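Local coordinates for RagB/SusD domain protein (Flavobacterium johnsoniae, PDB 5J5U), which binds chitin, probably as the SusD-like outer-membrane lipoprotein of a polysaccharide utilization locus that lets the bacterium convert chitin, at residues S338-L343 against Q406-Y411; A357-K362 against V389-L394; V365-K370 against Q382-Y388. All coordinates share one frame; numbering follows the deposited sequence.

Contact 1: residues S338-L343 against Q406-Y411; sequences SESQLL and QLWITY
The phenol of Y411 meets the carboxylate of E339 with its edge: the carboxylate stands almost upright to the ring, 83° between the planes. OE2 of E339 lies in the plane of the ring and accepts a hydrogen bond from Y411 OH at 2.8 Å, yet the hydroxyl reaches that oxygen from above the carboxylate plane, 68° out of it. E339 gets there with CG anti to the backbone N and an extended chain beyond, which carries its acid across to the second helix. The same OE2 forms a salt bridge with R191 of helix 178-195, so one oxygen is gripped by both a tyrosine and an arginine.

Beside this pair, S338 and T410 bring their hydroxyls together, with S338 OG and T410 OG1 2.8 Å apart. S338 OG also bonds to the carbonyl of G364, and the small serine lets this polar pair sit where the helices face one another. One helical turn further along, leucines take over the seam. L342 packs CB against L407 CD2 at 3.7 Å, while its CD1 reaches T410 OG1 at 3.6 Å and also lies against CB of Q406. L343 adds a looser touch, CD2 to L407 CD1 at 4.2 Å.

This is antiparallel helix packing, the segment axes 9.9 Å apart and 166° between their directions, in the alpha-helical, TPR-related part of the SusD-like fold. Y411 comes just after helix 399-410, so its bond ties the end of that helix to the start of helix 337-349. Every touching residue is buried; R191 and the Y411 hydroxyl would therefore be expected to favour a charged E339 despite its burial.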
ATOM      1  N   SER A 338      10.875  -6.706  -2.168  1.00 24.55           N
ATOM      2  CA  SER A 338      11.238  -5.533  -2.946  1.00 26.87           C
ATOM      3  C   SER A 338      11.145  -4.285  -2.072  1.00 22.14           C
ATOM      4  O   SER A 338      12.084  -3.488  -2.004  1.00 22.90           O
ATOM      5  CB  SER A 338      10.339  -5.401  -4.178  1.00 23.62           C
ATOM      6  OG  SER A 338      10.562  -4.163  -4.839  1.00 19.41           O
ATOM      7  N   GLU A 339      10.013  -4.132  -1.389  1.00 24.87           N
ATOM      8  CA  GLU A 339       9.823  -3.005  -0.473  1.00 25.96           C
ATOM      9  C   GLU A 339      10.928  -2.923   0.591  1.00 21.98           C
ATOM     10  O   GLU A 339      11.508  -1.867   0.782  1.00 18.94           O
ATOM     11  CB  GLU A 339       8.447  -3.089   0.206  1.00 21.96           C
ATOM     12  CG  GLU A 339       8.372  -2.346   1.523  1.00 22.27           C
ATOM     13  CD  GLU A 339       7.005  -2.433   2.167  1.00 23.64           C
ATOM     14  OE1 GLU A 339       6.255  -3.373   1.817  1.00 20.01           O
ATOM     15  OE2 GLU A 339       6.695  -1.572   3.033  1.00 22.47           O
ATOM     16  N   SER A 340      11.210  -4.031   1.273  1.00 21.25           N
ATOM     17  CA  SER A 340      12.197  -4.027   2.356  1.00 24.96           C
ATOM     18  C   SER A 340      13.557  -3.604   1.833  1.00 23.28           C
ATOM     19  O   SER A 340      14.272  -2.849   2.490  1.00 24.56           O
ATOM     20  CB  SER A 340      12.298  -5.403   3.036  1.00 20.02           C
ATOM     21  OG  SER A 340      12.828  -6.394   2.168  1.00 26.94           O
ATOM     22  N   GLN A 341      13.905  -4.066   0.634  1.00 24.20           N
ATOM     23  CA  GLN A 341      15.207  -3.719   0.070  1.00 27.17           C
ATOM     24  C   GLN A 341      15.261  -2.254  -0.355  1.00 22.73           C
ATOM     25  O   GLN A 341      16.293  -1.598  -0.218  1.00 27.08           O
ATOM     26  CB  GLN A 341      15.544  -4.626  -1.122  1.00 28.35           C
ATOM     27  CG  GLN A 341      15.718  -6.093  -0.756  1.00 22.51           C
ATOM     28  CD  GLN A 341      16.626  -6.267   0.449  1.00 29.31           C
ATOM     29  OE1 GLN A 341      17.844  -6.166   0.332  1.00 26.96           O
ATOM     30  NE2 GLN A 341      16.036  -6.529   1.613  1.00 26.41           N
ATOM     31  N   LEU A 342      14.149  -1.728  -0.854  1.00 27.43           N
ATOM     32  CA  LEU A 342      14.126  -0.325  -1.280  1.00 23.10           C
ATOM     33  C   LEU A 342      14.152   0.623  -0.057  1.00 20.91           C
ATOM     34  O   LEU A 342      14.826   1.658  -0.054  1.00 22.52           O
ATOM     35  CB  LEU A 342      12.907  -0.066  -2.172  1.00 20.66           C
ATOM     36  CG  LEU A 342      12.971  -0.675  -3.581  1.00 21.23           C
ATOM     37  CD1 LEU A 342      11.674  -0.487  -4.362  1.00 18.29           C
ATOM     38  CD2 LEU A 342      14.122  -0.096  -4.368  1.00 25.55           C
ATOM     39  N   LEU A 343      13.469   0.226   1.010  1.00 22.31           N
ATOM     40  CA  LEU A 343      13.517   0.968   2.268  1.00 16.12           C
ATOM     41  C   LEU A 343      14.927   0.931   2.850  1.00 22.57           C
ATOM     42  O   LEU A 343      15.436   1.948   3.302  1.00 22.85           O
ATOM     43  CB  LEU A 343      12.516   0.388   3.276  1.00 18.38           C
ATOM     44  CG  LEU A 343      11.033   0.540   2.933  1.00 16.75           C
ATOM     45  CD1 LEU A 343      10.164  -0.268   3.863  1.00 15.84           C
ATOM     46  CD2 LEU A 343      10.630   2.021   2.933  1.00 17.09           C
ATOM     47  N   GLN A 406      10.711   3.882  -7.493  1.00 19.34           N
ATOM     48  CA  GLN A 406      10.713   2.425  -7.477  1.00 21.99           C
ATOM     49  C   GLN A 406       9.684   1.869  -6.473  1.00 19.40           C
ATOM     50  O   GLN A 406       8.966   0.922  -6.780  1.00 16.72           O
ATOM     51  CB  GLN A 406      12.117   1.883  -7.168  1.00 18.60           C
ATOM     52  CG  GLN A 406      13.088   2.034  -8.314  1.00 21.69           C
ATOM     53  CD  GLN A 406      12.609   1.358  -9.588  1.00 25.52           C
ATOM     54  OE1 GLN A 406      11.889   0.355  -9.551  1.00 22.34           O
ATOM     55  NE2 GLN A 406      12.988   1.921 -10.725  1.00 21.63           N
ATOM     56  N   LEU A 407       9.620   2.441  -5.274  1.00 18.21           N
ATOM     57  CA  LEU A 407       8.622   1.999  -4.294  1.00 20.81           C
ATOM     58  C   LEU A 407       7.195   2.205  -4.820  1.00 14.60           C
ATOM     59  O   LEU A 407       6.317   1.375  -4.640  1.00 17.12           O
ATOM     60  CB  LEU A 407       8.801   2.750  -2.964  1.00 22.64           C
ATOM     61  CG  LEU A 407       9.893   2.239  -2.022  1.00 20.84           C
ATOM     62  CD1 LEU A 407      10.301   3.330  -1.046  1.00 16.83           C
ATOM     63  CD2 LEU A 407       9.435   0.999  -1.280  1.00 13.42           C
ATOM     64  N   TRP A 408       6.996   3.331  -5.482  1.00 16.92           N
ATOM     65  CA  TRP A 408       5.726   3.678  -6.092  1.00 15.13           C
ATOM     66  C   TRP A 408       5.340   2.614  -7.121  1.00 19.44           C
ATOM     67  O   TRP A 408       4.153   2.287  -7.284  1.00 15.92           O
ATOM     68  CB  TRP A 408       5.829   5.084  -6.713  1.00 13.87           C
ATOM     69  CG  TRP A 408       4.655   5.507  -7.508  1.00 17.29           C
ATOM     70  CD1 TRP A 408       3.415   5.820  -7.032  1.00 16.31           C
ATOM     71  CD2 TRP A 408       4.602   5.699  -8.925  1.00 17.52           C
ATOM     72  NE1 TRP A 408       2.586   6.177  -8.068  1.00 14.37           N
ATOM     73  CE2 TRP A 408       3.293   6.116  -9.241  1.00 17.70           C
ATOM     74  CE3 TRP A 408       5.537   5.567  -9.960  1.00 15.35           C
ATOM     75  CZ2 TRP A 408       2.894   6.396 -10.547  1.00 16.22           C
ATOM     76  CZ3 TRP A 408       5.140   5.845 -11.253  1.00 16.84           C
ATOM     77  CH2 TRP A 408       3.836   6.266 -11.537  1.00 15.25           C
ATOM     78  N   ILE A 409       6.346   2.037  -7.782  1.00 19.08           N
ATOM     79  CA  ILE A 409       6.073   0.948  -8.719  1.00 15.60           C
ATOM     80  C   ILE A 409       5.813  -0.350  -7.960  1.00 17.39           C
ATOM     81  O   ILE A 409       4.885  -1.094  -8.266  1.00 21.94           O
ATOM     82  CB  ILE A 409       7.223   0.769  -9.733  1.00 17.75           C
ATOM     83  CG1 ILE A 409       7.302   2.015 -10.627  1.00 16.62           C
ATOM     84  CG2 ILE A 409       6.989  -0.464 -10.596  1.00 20.19           C
ATOM     85  CD1 ILE A 409       8.410   1.996 -11.649  1.00 20.58           C
ATOM     86  N   THR A 410       6.606  -0.587  -6.932  1.00 16.27           N
ATOM     87  CA  THR A 410       6.489  -1.775  -6.103  1.00 15.02           C
ATOM     88  C   THR A 410       5.140  -1.838  -5.375  1.00 17.64           C
ATOM     89  O   THR A 410       4.573  -2.930  -5.213  1.00 19.94           O
ATOM     90  CB  THR A 410       7.669  -1.821  -5.098  1.00 16.67           C
ATOM     91  OG1 THR A 410       8.856  -2.201  -5.810  1.00 24.89           O
ATOM     92  CG2 THR A 410       7.435  -2.816  -3.986  1.00 19.10           C
ATOM     93  N   TYR A 411       4.609  -0.672  -4.991  1.00 11.89           N
ATOM     94  CA  TYR A 411       3.332  -0.587  -4.287  1.00 11.91           C
ATOM     95  C   TYR A 411       2.129  -0.573  -5.195  1.00 13.92           C
ATOM     96  O   TYR A 411       1.023  -0.266  -4.744  1.00 13.03           O
ATOM     97  CB  TYR A 411       3.276   0.666  -3.423  1.00 13.65           C
ATOM     98  CG  TYR A 411       4.120   0.620  -2.175  1.00 13.96           C
ATOM     99  CD1 TYR A 411       4.151  -0.512  -1.361  1.00 16.88           C
ATOM    100  CD2 TYR A 411       4.906   1.693  -1.828  1.00 13.30           C
ATOM    101  CE1 TYR A 411       4.943  -0.553  -0.216  1.00 16.67           C
ATOM    102  CE2 TYR A 411       5.681   1.676  -0.688  1.00 17.98           C
ATOM    103  CZ  TYR A 411       5.706   0.557   0.112  1.00 20.56           C
ATOM    104  OH  TYR A 411       6.499   0.569   1.243  1.00 19.09           O
TER

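Contact 2: residues A357-K362 against V389-L394; sequences AADFYK and VNAKPL
A357 opens a helix-to-loop contact in the alpha-helical, TPR-related part of the SusD-like fold: the start of helix 357-371 lies against the end of helix 382-391 and the turn that follows it. A357 is small enough for its CB to touch L394 CD2 at 3.6 Å, and A358 likewise brings its CB to L394 CB at 4.3 Å. A water spans the backbones here, accepting from L394 N at 2.8 Å and donating weakly to A358 O at 3.3 Å. L394 forks over this first turn, CD2 on A357 and CD1 over Y361.

Y361 supplies the flat surface. With CG anti to the backbone N (chi1 -179°), its ring swings out so that one face meets L394 CD1 in a CH-pi contact, 3.7 Å from the ring centroid and 15° off the normal. K392 O approaches the edge of the same ring. Y361 also touches Q402 and Q406 of helix 399-410.

K362 serves through its aliphatic chain, extended beyond CG. Lysine suits this rim because its methylenes cover the branched V389 while its ammonium end can stay with solvent; K362 CG comes within 3.6 Å of V389 CG1.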
ATOM      1  N   ALA A 357      23.854   1.704  -0.472  1.00 31.33           N
ATOM      2  CA  ALA A 357      22.511   2.058  -0.923  1.00 36.24           C
ATOM      3  C   ALA A 357      22.232   1.470  -2.313  1.00 30.84           C
ATOM      4  O   ALA A 357      21.159   0.920  -2.555  1.00 27.74           O
ATOM      5  CB  ALA A 357      22.338   3.579  -0.926  1.00 25.96           C
ATOM      6  N   ALA A 358      23.229   1.549  -3.191  1.00 27.42           N
ATOM      7  CA  ALA A 358      23.128   1.084  -4.577  1.00 30.26           C
ATOM      8  C   ALA A 358      22.813  -0.408  -4.675  1.00 30.99           C
ATOM      9  O   ALA A 358      22.021  -0.830  -5.534  1.00 33.33           O
ATOM     10  CB  ALA A 358      24.417   1.399  -5.336  1.00 25.44           C
ATOM     11  N   ASP A 359      23.405  -1.202  -3.786  1.00 33.89           N
ATOM     12  CA  ASP A 359      23.223  -2.646  -3.838  1.00 34.32           C
ATOM     13  C   ASP A 359      21.832  -3.054  -3.333  1.00 32.28           C
ATOM     14  O   ASP A 359      21.145  -3.890  -3.942  1.00 32.85           O
ATOM     15  CB  ASP A 359      24.307  -3.325  -2.995  1.00 41.46           C
ATOM     16  CG  ASP A 359      25.676  -3.306  -3.669  1.00 50.47           C
ATOM     17  OD1 ASP A 359      25.799  -3.779  -4.824  1.00 49.05           O
ATOM     18  OD2 ASP A 359      26.630  -2.785  -3.049  1.00 48.15           O
ATOM     19  N   PHE A 360      21.405  -2.422  -2.243  1.00 33.02           N
ATOM     20  CA  PHE A 360      20.042  -2.569  -1.741  1.00 31.44           C
ATOM     21  C   PHE A 360      19.016  -2.187  -2.817  1.00 27.62           C
ATOM     22  O   PHE A 360      18.040  -2.888  -3.043  1.00 25.95           O
ATOM     23  CB  PHE A 360      19.829  -1.689  -0.507  1.00 29.83           C
ATOM     24  CG  PHE A 360      20.334  -2.283   0.783  1.00 32.65           C
ATOM     25  CD1 PHE A 360      19.979  -3.573   1.159  1.00 29.60           C
ATOM     26  CD2 PHE A 360      21.135  -1.532   1.639  1.00 35.64           C
ATOM     27  CE1 PHE A 360      20.419  -4.112   2.354  1.00 29.26           C
ATOM     28  CE2 PHE A 360      21.579  -2.059   2.835  1.00 36.54           C
ATOM     29  CZ  PHE A 360      21.225  -3.358   3.191  1.00 32.73           C
ATOM     30  N   TYR A 361      19.273  -1.069  -3.483  1.00 26.76           N
ATOM     31  CA  TYR A 361      18.422  -0.575  -4.555  1.00 31.44           C
ATOM     32  C   TYR A 361      18.287  -1.604  -5.675  1.00 33.36           C
ATOM     33  O   TYR A 361      17.165  -1.910  -6.124  1.00 31.80           O
ATOM     34  CB  TYR A 361      18.993   0.730  -5.092  1.00 24.72           C
ATOM     35  CG  TYR A 361      18.197   1.365  -6.204  1.00 34.21           C
ATOM     36  CD1 TYR A 361      17.015   2.046  -5.939  1.00 28.71           C
ATOM     37  CD2 TYR A 361      18.657   1.331  -7.519  1.00 31.88           C
ATOM     38  CE1 TYR A 361      16.296   2.647  -6.959  1.00 27.03           C
ATOM     39  CE2 TYR A 361      17.953   1.923  -8.540  1.00 26.77           C
ATOM     40  CZ  TYR A 361      16.774   2.579  -8.263  1.00 33.40           C
ATOM     41  OH  TYR A 361      16.083   3.173  -9.298  1.00 32.68           O
ATOM     42  N   LYS A 362      19.426  -2.134  -6.123  1.00 32.70           N
ATOM     43  CA  LYS A 362      19.441  -3.104  -7.210  1.00 28.55           C
ATOM     44  C   LYS A 362      18.631  -4.330  -6.837  1.00 30.67           C
ATOM     45  O   LYS A 362      17.796  -4.805  -7.625  1.00 34.45           O
ATOM     46  CB  LYS A 362      20.875  -3.505  -7.545  1.00 32.34           C
ATOM     47  CG  LYS A 362      21.681  -2.408  -8.230  1.00 41.45           C
ATOM     48  CD  LYS A 362      23.155  -2.777  -8.349  1.00 41.31           C
ATOM     49  CE  LYS A 362      23.906  -1.773  -9.194  1.00 48.01           C
ATOM     50  NZ  LYS A 362      25.297  -2.242  -9.445  1.00 48.63           N
ATOM     51  N   VAL A 389      18.807  -3.043 -14.570  1.00 40.52           N
ATOM     52  CA  VAL A 389      19.384  -2.662 -13.281  1.00 38.52           C
ATOM     53  C   VAL A 389      20.757  -2.008 -13.456  1.00 45.89           C
ATOM     54  O   VAL A 389      21.075  -1.005 -12.804  1.00 44.41           O
ATOM     55  CB  VAL A 389      19.503  -3.881 -12.350  1.00 42.69           C
ATOM     56  CG1 VAL A 389      20.747  -3.776 -11.475  1.00 47.27           C
ATOM     57  CG2 VAL A 389      18.243  -4.024 -11.499  1.00 33.93           C
ATOM     58  N   ASN A 390      21.569  -2.571 -14.349  1.00 50.63           N
ATOM     59  CA  ASN A 390      22.921  -2.055 -14.535  1.00 48.16           C
ATOM     60  C   ASN A 390      22.975  -0.807 -15.422  1.00 43.08           C
ATOM     61  O   ASN A 390      23.914  -0.021 -15.324  1.00 40.33           O
ATOM     62  CB  ASN A 390      23.819  -3.163 -15.099  1.00 47.01           C
ATOM     63  CG  ASN A 390      24.066  -4.278 -14.087  1.00 48.49           C
ATOM     64  OD1 ASN A 390      24.078  -4.045 -12.873  1.00 50.97           O
ATOM     65  ND2 ASN A 390      24.239  -5.500 -14.582  1.00 47.74           N
ATOM     66  N   ALA A 391      21.969  -0.621 -16.275  1.00 42.53           N
ATOM     67  CA  ALA A 391      21.920   0.560 -17.145  1.00 45.32           C
ATOM     68  C   ALA A 391      21.389   1.800 -16.430  1.00 47.33           C
ATOM     69  O   ALA A 391      21.657   2.929 -16.854  1.00 46.25           O
ATOM     70  CB  ALA A 391      21.074   0.280 -18.368  1.00 42.20           C
ATOM     71  N   LYS A 392      20.658   1.585 -15.339  1.00 47.82           N
ATOM     72  CA  LYS A 392      20.100   2.684 -14.565  1.00 47.42           C
ATOM     73  C   LYS A 392      20.250   2.414 -13.071  1.00 49.58           C
ATOM     74  O   LYS A 392      19.287   2.034 -12.400  1.00 41.52           O
ATOM     75  CB  LYS A 392      18.624   2.912 -14.938  1.00 47.58           C
ATOM     76  CG  LYS A 392      18.276   4.392 -15.115  1.00 49.57           C
ATOM     77  CD  LYS A 392      17.965   4.739 -16.577  1.00 48.70           C
ATOM     78  CE  LYS A 392      17.507   6.205 -16.742  1.00 52.47           C
ATOM     79  NZ  LYS A 392      17.066   6.523 -18.145  1.00 49.98           N
ATOM     80  N   PRO A 393      21.469   2.625 -12.541  1.00 47.05           N
ATOM     81  CA  PRO A 393      21.772   2.383 -11.126  1.00 42.88           C
ATOM     82  C   PRO A 393      21.346   3.565 -10.279  1.00 41.29           C
ATOM     83  O   PRO A 393      20.946   4.592 -10.836  1.00 40.44           O
ATOM     84  CB  PRO A 393      23.289   2.243 -11.120  1.00 42.27           C
ATOM     85  CG  PRO A 393      23.706   3.232 -12.187  1.00 36.74           C
ATOM     86  CD  PRO A 393      22.639   3.174 -13.258  1.00 44.11           C
ATOM     87  N   LEU A 394      21.438   3.424  -8.960  1.00 35.97           N
ATOM     88  CA  LEU A 394      21.263   4.559  -8.068  1.00 35.80           C
ATOM     89  C   LEU A 394      22.312   5.633  -8.430  1.00 40.75           C
ATOM     90  O   LEU A 394      23.518   5.361  -8.432  1.00 42.03           O
ATOM     91  CB  LEU A 394      21.398   4.117  -6.608  1.00 30.31           C
ATOM     92  CG  LEU A 394      20.693   4.971  -5.558  1.00 33.62           C
ATOM     93  CD1 LEU A 394      19.187   4.952  -5.779  1.00 25.33           C
ATOM     94  CD2 LEU A 394      21.062   4.548  -4.141  1.00 25.28           C
TER
HETATM   95  O   HOH W   1      21.768   0.688  -8.453  1.00 37.52           O

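Contact 3: residues V365-K370 against Q382-Y388; sequences VEAGIK and QASIDAY
Q382 meets E366 and K370 of the opposite helix, and the polar contacts gather round its amide. K370 NZ donates to Q382 OE1 at 2.7 Å, approaching 19° out of the carbonyl plane. The other end of the amide, NE2, gives a weak hydrogen bond to E366 OE2 at 3.3 Å, the carboxylate and amide planes being 36° apart. Within its own helix K370 NZ also makes a salt bridge to E366 OE2 at 3.0 Å. Lysine, glutamate and glutamine so form a closed ring of three bonds; glutamine suits the place because its amide can accept from the lysine and donate to the acid. A bend at chi2 turns that amide back across the interface toward K370 and E366. D386 adds a second acid, and Q382 NE2 lies near its OD1 as well as E366 OE2, though the approach to D386 is very short and doubtful in detail.

Apolar contacts fill the space beneath. I385 is central: its CG2 lies against CB and CG of E366, its CG1 meets I369 CG2 at 4.0 Å, and its CD1 packs on K370 CE at 3.7 Å, so the aliphatic part of the lysine continues the greasy surface. I369 and I385 lie alongside with their ends running opposite ways.

The aromatic contact lies at the other end. V365 CG1 meets the edge of the Y388 ring, 3.5 Å from CE2, and I369 CD1 approaches CD2 of the same ring obliquely.

Successive helices 357-371 and 382-391 form a helical hairpin of the alpha-helical SusD-like fold, 143° between their segment directions and 10.4 Å apart at the closest approach of the axes. P274 covers I369 and Y388 from a neighbouring loop, while A367 meets Y337 and S338 of helix 337-349 and Y388 OH bonds weakly to Q406 of helix 399-410.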
ATOM      1  N   VAL A 365      14.863  -3.482  -7.007  1.00 23.59           N
ATOM      2  CA  VAL A 365      14.294  -3.425  -8.350  1.00 25.79           C
ATOM      3  C   VAL A 365      14.119  -4.822  -8.945  1.00 25.52           C
ATOM      4  O   VAL A 365      13.080  -5.132  -9.562  1.00 23.76           O
ATOM      5  CB  VAL A 365      15.149  -2.570  -9.298  1.00 27.64           C
ATOM      6  CG1 VAL A 365      14.555  -2.609 -10.687  1.00 29.51           C
ATOM      7  CG2 VAL A 365      15.236  -1.131  -8.796  1.00 22.32           C
ATOM      8  N   GLU A 366      15.125  -5.672  -8.762  1.00 28.83           N
ATOM      9  CA  GLU A 366      15.005  -7.033  -9.278  1.00 29.55           C
ATOM     10  C   GLU A 366      13.865  -7.776  -8.580  1.00 26.79           C
ATOM     11  O   GLU A 366      13.056  -8.476  -9.220  1.00 27.37           O
ATOM     12  CB  GLU A 366      16.320  -7.803  -9.100  1.00 32.37           C
ATOM     13  CG  GLU A 366      16.171  -9.312  -9.270  1.00 36.46           C
ATOM     14  CD  GLU A 366      17.481 -10.030  -9.553  1.00 48.05           C
ATOM     15  OE1 GLU A 366      18.565  -9.412  -9.420  1.00 52.71           O
ATOM     16  OE2 GLU A 366      17.418 -11.223  -9.920  1.00 51.34           O
ATOM     17  N   ALA A 367      13.778  -7.604  -7.265  1.00 26.10           N
ATOM     18  CA  ALA A 367      12.720  -8.259  -6.505  1.00 25.51           C
ATOM     19  C   ALA A 367      11.313  -7.791  -6.934  1.00 22.99           C
ATOM     20  O   ALA A 367      10.355  -8.573  -6.946  1.00 23.10           O
ATOM     21  CB  ALA A 367      12.933  -8.024  -5.035  1.00 22.47           C
ATOM     22  N   GLY A 368      11.207  -6.522  -7.315  1.00 20.95           N
ATOM     23  CA  GLY A 368       9.935  -5.961  -7.752  1.00 25.28           C
ATOM     24  C   GLY A 368       9.543  -6.458  -9.133  1.00 25.06           C
ATOM     25  O   GLY A 368       8.363  -6.708  -9.407  1.00 22.76           O
ATOM     26  N   ILE A 369      10.544  -6.596 -10.005  1.00 28.18           N
ATOM     27  CA  ILE A 369      10.312  -7.136 -11.343  1.00 26.74           C
ATOM     28  C   ILE A 369       9.864  -8.587 -11.255  1.00 26.20           C
ATOM     29  O   ILE A 369       8.949  -8.999 -11.974  1.00 31.03           O
ATOM     30  CB  ILE A 369      11.569  -7.028 -12.231  1.00 30.37           C
ATOM     31  CG1 ILE A 369      11.923  -5.561 -12.460  1.00 24.34           C
ATOM     32  CG2 ILE A 369      11.335  -7.693 -13.586  1.00 34.69           C
ATOM     33  CD1 ILE A 369      13.288  -5.362 -13.079  1.00 25.08           C
ATOM     34  N   LYS A 370      10.456  -9.349 -10.340  1.00 25.21           N
ATOM     35  CA  LYS A 370      10.103 -10.764 -10.233  1.00 25.40           C
ATOM     36  C   LYS A 370       8.850 -11.034  -9.425  1.00 28.18           C
ATOM     37  O   LYS A 370       8.262 -12.108  -9.568  1.00 26.84           O
ATOM     38  CB  LYS A 370      11.264 -11.584  -9.639  1.00 26.96           C
ATOM     39  CG  LYS A 370      12.404 -11.833 -10.637  1.00 32.61           C
ATOM     40  CD  LYS A 370      13.601 -12.589 -10.048  1.00 31.05           C
ATOM     41  CE  LYS A 370      14.648 -12.848 -11.145  1.00 46.85           C
ATOM     42  NZ  LYS A 370      15.814 -13.648 -10.684  1.00 35.35           N
ATOM     43  N   GLN A 382      16.355 -13.143 -17.078  1.00 39.29           N
ATOM     44  CA  GLN A 382      17.372 -12.617 -16.172  1.00 39.36           C
ATOM     45  C   GLN A 382      18.285 -11.613 -16.869  1.00 39.17           C
ATOM     46  O   GLN A 382      18.745 -10.646 -16.258  1.00 40.49           O
ATOM     47  CB  GLN A 382      18.205 -13.759 -15.576  1.00 35.79           C
ATOM     48  CG  GLN A 382      19.140 -13.306 -14.475  1.00 35.97           C
ATOM     49  CD  GLN A 382      18.412 -12.640 -13.323  1.00 40.19           C
ATOM     50  OE1 GLN A 382      17.371 -13.119 -12.876  1.00 43.49           O
ATOM     51  NE2 GLN A 382      18.942 -11.513 -12.855  1.00 39.20           N
ATOM     52  N   ALA A 383      18.519 -11.824 -18.158  1.00 38.36           N
ATOM     53  CA  ALA A 383      19.369 -10.921 -18.919  1.00 38.93           C
ATOM     54  C   ALA A 383      18.747  -9.526 -19.007  1.00 37.47           C
ATOM     55  O   ALA A 383      19.449  -8.522 -18.870  1.00 45.15           O
ATOM     56  CB  ALA A 383      19.625 -11.483 -20.309  1.00 39.64           C
ATOM     57  N   SER A 384      17.435  -9.459 -19.222  1.00 34.44           N
ATOM     58  CA  SER A 384      16.763  -8.163 -19.311  1.00 37.71           C
ATOM     59  C   SER A 384      16.800  -7.420 -17.970  1.00 35.69           C
ATOM     60  O   SER A 384      17.023  -6.205 -17.925  1.00 35.29           O
ATOM     61  CB  SER A 384      15.316  -8.336 -19.790  1.00 37.62           C
ATOM     62  OG  SER A 384      14.534  -9.088 -18.873  1.00 33.99           O
ATOM     63  N   ILE A 385      16.595  -8.160 -16.882  1.00 37.20           N
ATOM     64  CA  ILE A 385      16.630  -7.590 -15.534  1.00 37.67           C
ATOM     65  C   ILE A 385      18.003  -7.027 -15.226  1.00 37.81           C
ATOM     66  O   ILE A 385      18.143  -5.870 -14.821  1.00 38.74           O
ATOM     67  CB  ILE A 385      16.262  -8.641 -14.458  1.00 35.53           C
ATOM     68  CG1 ILE A 385      14.861  -9.211 -14.717  1.00 32.09           C
ATOM     69  CG2 ILE A 385      16.393  -8.044 -13.057  1.00 35.66           C
ATOM     70  CD1 ILE A 385      14.424 -10.292 -13.742  1.00 34.63           C
ATOM     71  N   ASP A 386      19.023  -7.851 -15.448  1.00 40.04           N
ATOM     72  CA  ASP A 386      20.396  -7.448 -15.182  1.00 40.10           C
ATOM     73  C   ASP A 386      20.773  -6.237 -16.034  1.00 38.64           C
ATOM     74  O   ASP A 386      21.422  -5.296 -15.558  1.00 41.67           O
ATOM     75  CB  ASP A 386      21.342  -8.625 -15.441  1.00 41.72           C
ATOM     76  CG  ASP A 386      21.024  -9.831 -14.560  1.00 44.96           C
ATOM     77  OD1 ASP A 386      20.434  -9.638 -13.475  1.00 47.66           O
ATOM     78  OD2 ASP A 386      21.338 -10.977 -14.955  1.00 44.44           O
ATOM     79  N   ALA A 387      20.323  -6.242 -17.283  1.00 36.71           N
ATOM     80  CA  ALA A 387      20.620  -5.144 -18.197  1.00 40.98           C
ATOM     81  C   ALA A 387      19.988  -3.839 -17.708  1.00 45.24           C
ATOM     82  O   ALA A 387      20.642  -2.788 -17.682  1.00 44.62           O
ATOM     83  CB  ALA A 387      20.142  -5.479 -19.607  1.00 32.27           C
ATOM     84  N   TYR A 388      18.720  -3.917 -17.311  1.00 41.26           N
ATOM     85  CA  TYR A 388      17.989  -2.741 -16.825  1.00 39.56           C
ATOM     86  C   TYR A 388      18.589  -2.170 -15.551  1.00 41.07           C
ATOM     87  O   TYR A 388      18.842  -0.970 -15.463  1.00 39.58           O
ATOM     88  CB  TYR A 388      16.524  -3.111 -16.593  1.00 37.98           C
ATOM     89  CG  TYR A 388      15.667  -2.071 -15.892  1.00 33.58           C
ATOM     90  CD1 TYR A 388      15.356  -0.856 -16.502  1.00 28.68           C
ATOM     91  CD2 TYR A 388      15.123  -2.331 -14.639  1.00 31.65           C
ATOM     92  CE1 TYR A 388      14.552   0.073 -15.870  1.00 29.52           C
ATOM     93  CE2 TYR A 388      14.312  -1.404 -14.003  1.00 32.22           C
ATOM     94  CZ  TYR A 388      14.028  -0.212 -14.621  1.00 26.14           C
ATOM     95  OH  TYR A 388      13.217   0.696 -13.976  1.00 27.55           O
TER

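Four helices carry the three contacts, in the chain order 337-349, 357-371, 382-391 and 399-410. Contact 1 pairs the first with the last, while contacts 2 and 3 both join the middle two, contact 2 also using the turn after helix 382-391; contact 3 is formed by the parts closest in sequence, contact 2 by those around them, and contact 1 by the outermost. Centres of contacts 2 and 3 lie about 11 Å apart, those of contacts 1 and 2 about 13 Å, and those of contacts 1 and 3 about 14 Å. Contact 1 is buried, whereas contact 2 lies at the surface. Helix 357-371 packs on both helices of contact 1, so the group forms one continuous helical block of the chitin-binding protein.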